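Local structure of acetyl-coa acetyltransferase (Zoogloea ramigera, 2WL6) at residues N184-A189 against E217-G222; E314-F319 against A355-T360. The protein catalyses the Claisen condensation of two acetyl-CoA molecules to acetoacetyl-CoA, as a biosynthetic thiolase of the polyhydroxybutyrate pathway. The protein carries 2 engineered substitutions. All blocks are in the same frame, centred on the assembly; numbering follows the deposited sequence.

How the contacts relate
The two contacts offer a comparison of margin and interior. Contact 1 sits at the periphery, where helix 172-191 meets an irregular loop; contact 2 is fully buried, joining strand 312-315 to helix 350-367. They lie in the N-terminal and C-terminal thiolase sequence families and share no segment, with centres about 15 Å apart and nearest atoms about 5 Å apart. Asn338 nevertheless bonds residues of both, Lys185 through its backbone O and Ala315 and Glu317 through its side chain; Ser182, on the helix of contact 1, bonds Glu317. Each contact turns on one glutamate. Glu187 reaches a backbone N-H through a weak bond, whereas Glu314 lies buried against aliphatic groups with an arginine nearby.

Contact 1 of 2, residues N184-A189 against E217-G222; sequences NKAEAA and EYIRHG
A small helix-to-loop contact, partly buried, joins Ala186 and Glu187 of helix 172-191 to Ile219, His221 and Gly222 in the loop that leads from strand 212-213 to helix 225-230. Both segments lie in the long insertion between strands 111-118 and 250-260, consistent with the loop domain of thiolases. On the apolar side, Ala186 and Ile219 point toward each other, and Ala186 CB meets Ile219 CD1 at 4.1 Å and CG2 at 4.2 Å. Helix 343-346 continues this apolar patch, Ala345 touching Ala186 and Ile346 touching Ile219.

Glu187 makes the polar side. Its CG stands anti to the backbone N (chi1 -166°) and the chain is extended beyond that, carrying the carboxylate out to the loop backbone. There Glu187 OE1 accepts a long, weak but nearly straight hydrogen bond from Gly222 N (3.5 Å). On the way the side chain crosses that of His221 at about a right angle. Glu187 CG lies at the ring edge, in its plane, 3.9 Å from His221 ND1, and the carboxylate is turned 32° from the ring. Ile219 O stands over one face of the same imidazole, offset toward its rim. Close by, Gln183 OE1 receives a second weak bond, from Arg220 N.

Chemically, then, an apolar anchor at Ile219 is joined by weak hydrogen bonds from loop N-H groups to side-chain oxygens of the helix, which would probably hold the loop only lightly at Gly222.

Contact 2 of 2, residues E314-F319 against A355-T360; sequences EAHEAF and ARILNT. Engineered in segment 314-319: His316 (natural residue Asn).
Glu314 and Ile357 pass each other in opposite directions where strand 312-315 meets helix 350-367. Ile357 CD1 rests 3.7 Å from Glu314 O, while Glu314 OE1 lies 3.8 Å from Ile357 CB. The glutamate, its CD placed by a bend at chi2 (-71°), crosses Thr360 at about a right angle; OE2 lies beside Thr360 CG2. Arg356 NH1 is 4.2 Å from Glu314 OE1, beyond a salt bridge; the carboxylate oxygen approaches the guanidinium at its edge, near the plane. Ile357 CG2 stands over one guanidinium face, offset toward its rim, and a weak bond joins Arg356 NH1 to Thr360 OG1, which also bonds Glu198. An alanine at Glu314 would probably leave Arg356 without this nearby negative charge and open a gap beside Thr360 CG2.

Farther out, backbone bonds tie Glu314 to Leu374 and Thr376 of strand 372-379. The two strands are parallel neighbours, and helix 350-367 is the last helix of the crossover that joins them. Engineered His316 meets Ile357 CG2 at its ring edge and touches Asn348, the other engineered position; the natural pair is linked to enolate stabilisation.

No hydrogen bond spans the segments: a buried carboxylate packs on aliphatic groups, its charge probably eased by the arginine at a distance.

Contact 1 of 2, residues N184-A189 against E217-G222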
# COMPACT_ATOMS: atom_id res chain seq x y z
N ASN A 184 13.97 26.48 -27.58
CA ASN A 184 14.85 26.72 -28.72
C ASN A 184 16.20 27.29 -28.31
O ASN A 184 17.22 26.96 -28.91
CB ASN A 184 14.17 27.62 -29.74
CG ASN A 184 13.25 26.85 -30.64
OD1 ASN A 184 12.05 27.11 -30.70
ND2 ASN A 184 13.81 25.87 -31.33
N LYS A 185 16.19 28.14 -27.28
CA LYS A 185 17.39 28.69 -26.72
C LYS A 185 18.24 27.53 -26.18
O LYS A 185 19.48 27.49 -26.34
CB LYS A 185 17.06 29.66 -25.59
CG LYS A 185 16.44 30.98 -26.01
CD LYS A 185 16.73 32.12 -25.02
CE LYS A 185 16.03 31.96 -23.70
NZ LYS A 185 16.25 33.11 -22.80
N ALA A 186 17.53 26.58 -25.58
CA ALA A 186 18.14 25.48 -24.87
C ALA A 186 18.60 24.38 -25.83
O ALA A 186 19.58 23.70 -25.56
CB ALA A 186 17.16 24.93 -23.86
N GLU A 187 17.91 24.21 -26.94
CA GLU A 187 18.35 23.21 -27.90
C GLU A 187 19.63 23.68 -28.56
O GLU A 187 20.52 22.89 -28.84
CB GLU A 187 17.27 22.95 -28.95
CG GLU A 187 17.54 21.70 -29.76
CD GLU A 187 16.94 21.73 -31.17
OE1 GLU A 187 16.39 22.77 -31.63
OE2 GLU A 187 17.02 20.67 -31.82
N ALA A 188 19.74 24.98 -28.79
CA ALA A 188 20.94 25.52 -29.42
C ALA A 188 22.10 25.34 -28.49
O ALA A 188 23.10 24.74 -28.87
CB ALA A 188 20.77 26.97 -29.72
N ALA A 189 21.96 25.85 -27.26
CA ALA A 189 23.03 25.83 -26.26
C ALA A 189 23.64 24.44 -26.07
O ALA A 189 24.87 24.28 -26.00
CB ALA A 189 22.52 26.37 -24.94
N GLU A 217 18.12 15.22 -20.71
CA GLU A 217 17.21 14.56 -21.65
C GLU A 217 15.86 15.19 -21.78
O GLU A 217 15.12 14.83 -22.67
CB GLU A 217 17.01 13.11 -21.28
CG GLU A 217 16.20 12.92 -20.06
CD GLU A 217 16.13 11.47 -19.70
OE1 GLU A 217 16.25 10.63 -20.63
OE2 GLU A 217 15.97 11.17 -18.49
N TYR A 218 15.53 16.13 -20.90
CA TYR A 218 14.21 16.76 -20.93
C TYR A 218 14.03 17.71 -22.08
O TYR A 218 12.90 17.99 -22.44
CB TYR A 218 13.94 17.51 -19.64
CG TYR A 218 12.48 17.88 -19.48
CD1 TYR A 218 11.53 16.90 -19.25
CD2 TYR A 218 12.06 19.20 -19.57
CE1 TYR A 218 10.21 17.22 -19.11
CE2 TYR A 218 10.72 19.53 -19.44
CZ TYR A 218 9.80 18.54 -19.19
OH TYR A 218 8.48 18.86 -19.03
N ILE A 219 15.13 18.23 -22.62
CA ILE A 219 15.08 19.20 -23.71
C ILE A 219 14.55 18.62 -25.02
O ILE A 219 14.93 17.52 -25.41
CB ILE A 219 16.45 19.78 -23.97
CG1 ILE A 219 17.07 20.23 -22.67
CG2 ILE A 219 16.35 20.95 -24.92
CD1 ILE A 219 18.30 21.07 -22.87
N ARG A 220 13.68 19.35 -25.69
CA ARG A 220 13.06 18.85 -26.90
C ARG A 220 13.59 19.53 -28.18
O ARG A 220 13.52 20.75 -28.32
CB ARG A 220 11.54 18.98 -26.82
CG ARG A 220 10.82 17.67 -26.57
CD ARG A 220 9.36 17.75 -27.03
NE ARG A 220 8.74 19.02 -26.64
CZ ARG A 220 8.12 19.25 -25.48
NH1 ARG A 220 8.01 18.28 -24.57
NH2 ARG A 220 7.58 20.44 -25.24
N HIS A 221 14.08 18.71 -29.11
CA HIS A 221 14.63 19.21 -30.37
C HIS A 221 13.52 19.55 -31.39
O HIS A 221 12.58 18.79 -31.58
CB HIS A 221 15.58 18.16 -30.95
CG HIS A 221 16.25 17.33 -29.90
ND1 HIS A 221 17.11 17.87 -28.97
CD2 HIS A 221 16.15 16.01 -29.60
CE1 HIS A 221 17.54 16.91 -28.16
NE2 HIS A 221 16.97 15.78 -28.52
N GLY A 222 13.62 20.71 -32.03
CA GLY A 222 12.61 21.10 -33.01
C GLY A 222 11.26 21.43 -32.39
O GLY A 222 10.24 20.86 -32.77

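Contact 2 of 2, residues E314-F319 against A355-T360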
# COMPACT_ATOMS: atom_id res chain seq x y z
N GLU A 314 20.10 34.79 -14.67
CA GLU A 314 19.47 33.47 -14.73
C GLU A 314 18.26 33.57 -13.83
O GLU A 314 18.41 33.79 -12.62
CB GLU A 314 20.39 32.37 -14.17
CG GLU A 314 21.30 31.67 -15.16
CD GLU A 314 20.57 30.74 -16.13
OE1 GLU A 314 19.54 30.14 -15.77
OE2 GLU A 314 21.04 30.61 -17.29
N ALA A 315 17.06 33.42 -14.39
CA ALA A 315 15.85 33.50 -13.58
C ALA A 315 14.97 32.28 -13.80
O ALA A 315 14.70 31.92 -14.92
CB ALA A 315 15.11 34.78 -13.87
N HIS A 316 14.56 31.62 -12.72
CA HIS A 316 13.80 30.36 -12.79
C HIS A 316 12.52 30.47 -13.62
O HIS A 316 11.65 31.32 -13.38
CB HIS A 316 13.45 29.86 -11.39
CG HIS A 316 13.20 28.38 -11.30
ND1 HIS A 316 14.13 27.44 -11.69
CD2 HIS A 316 12.14 27.67 -10.82
CE1 HIS A 316 13.65 26.22 -11.48
NE2 HIS A 316 12.44 26.34 -10.95
N GLU A 317 12.40 29.58 -14.60
CA GLU A 317 11.17 29.48 -15.36
C GLU A 317 10.27 28.36 -14.81
O GLU A 317 9.88 27.47 -15.56
CB GLU A 317 11.49 29.23 -16.83
CG GLU A 317 12.58 30.13 -17.40
CD GLU A 317 12.96 29.74 -18.83
OE1 GLU A 317 12.45 28.68 -19.27
OE2 GLU A 317 13.74 30.47 -19.49
N ALA A 318 9.96 28.43 -13.51
CA ALA A 318 9.01 27.52 -12.87
C ALA A 318 7.74 27.37 -13.72
O ALA A 318 7.18 26.26 -13.85
CB ALA A 318 8.67 28.03 -11.48
N PHE A 319 7.29 28.48 -14.32
CA PHE A 319 6.21 28.46 -15.31
C PHE A 319 6.45 29.55 -16.35
O PHE A 319 7.29 30.44 -16.13
CB PHE A 319 4.86 28.72 -14.64
CG PHE A 319 4.39 27.61 -13.74
CD1 PHE A 319 3.58 26.59 -14.23
CD2 PHE A 319 4.73 27.61 -12.40
CE1 PHE A 319 3.12 25.58 -13.41
CE2 PHE A 319 4.29 26.59 -11.57
CZ PHE A 319 3.47 25.58 -12.08
N ALA A 355 20.72 25.29 -7.66
CA ALA A 355 22.14 25.19 -7.95
C ALA A 355 22.35 24.87 -9.43
O ALA A 355 23.40 25.13 -10.01
CB ALA A 355 22.75 24.13 -7.12
N ARG A 356 21.34 24.29 -10.04
CA ARG A 356 21.40 24.02 -11.45
C ARG A 356 21.58 25.36 -12.16
O ARG A 356 22.45 25.47 -13.04
CB ARG A 356 20.11 23.33 -11.91
CG ARG A 356 20.26 22.52 -13.19
CD ARG A 356 20.33 23.42 -14.40
NE ARG A 356 19.06 24.11 -14.64
CZ ARG A 356 18.98 25.34 -15.15
NH1 ARG A 356 20.08 26.00 -15.43
NH2 ARG A 356 17.79 25.90 -15.36
N ILE A 357 20.79 26.37 -11.79
CA ILE A 357 20.97 27.68 -12.43
C ILE A 357 22.25 28.38 -11.96
O ILE A 357 22.84 29.18 -12.66
CB ILE A 357 19.72 28.63 -12.32
CG1 ILE A 357 19.69 29.41 -11.02
CG2 ILE A 357 18.40 27.89 -12.56
CD1 ILE A 357 18.61 30.44 -11.01
N LEU A 358 22.71 28.05 -10.77
CA LEU A 358 23.93 28.65 -10.31
C LEU A 358 25.03 28.16 -11.24
O LEU A 358 25.81 28.96 -11.78
CB LEU A 358 24.22 28.29 -8.85
CG LEU A 358 24.80 29.44 -7.98
CD1 LEU A 358 25.44 28.88 -6.73
CD2 LEU A 358 25.80 30.41 -8.68
N ASN A 359 25.07 26.86 -11.46
CA ASN A 359 26.08 26.31 -12.34
C ASN A 359 26.05 27.01 -13.70
O ASN A 359 27.07 27.48 -14.22
CB ASN A 359 25.84 24.83 -12.55
CG ASN A 359 26.49 24.00 -11.49
OD1 ASN A 359 27.44 23.28 -11.77
ND2 ASN A 359 25.99 24.09 -10.27
N THR A 360 24.86 27.07 -14.26
CA THR A 360 24.67 27.68 -15.55
C THR A 360 25.16 29.12 -15.57
O THR A 360 25.69 29.59 -16.57
CB THR A 360 23.20 27.57 -15.97
OG1 THR A 360 22.80 26.19 -15.89
CG2 THR A 360 23.01 28.05 -17.37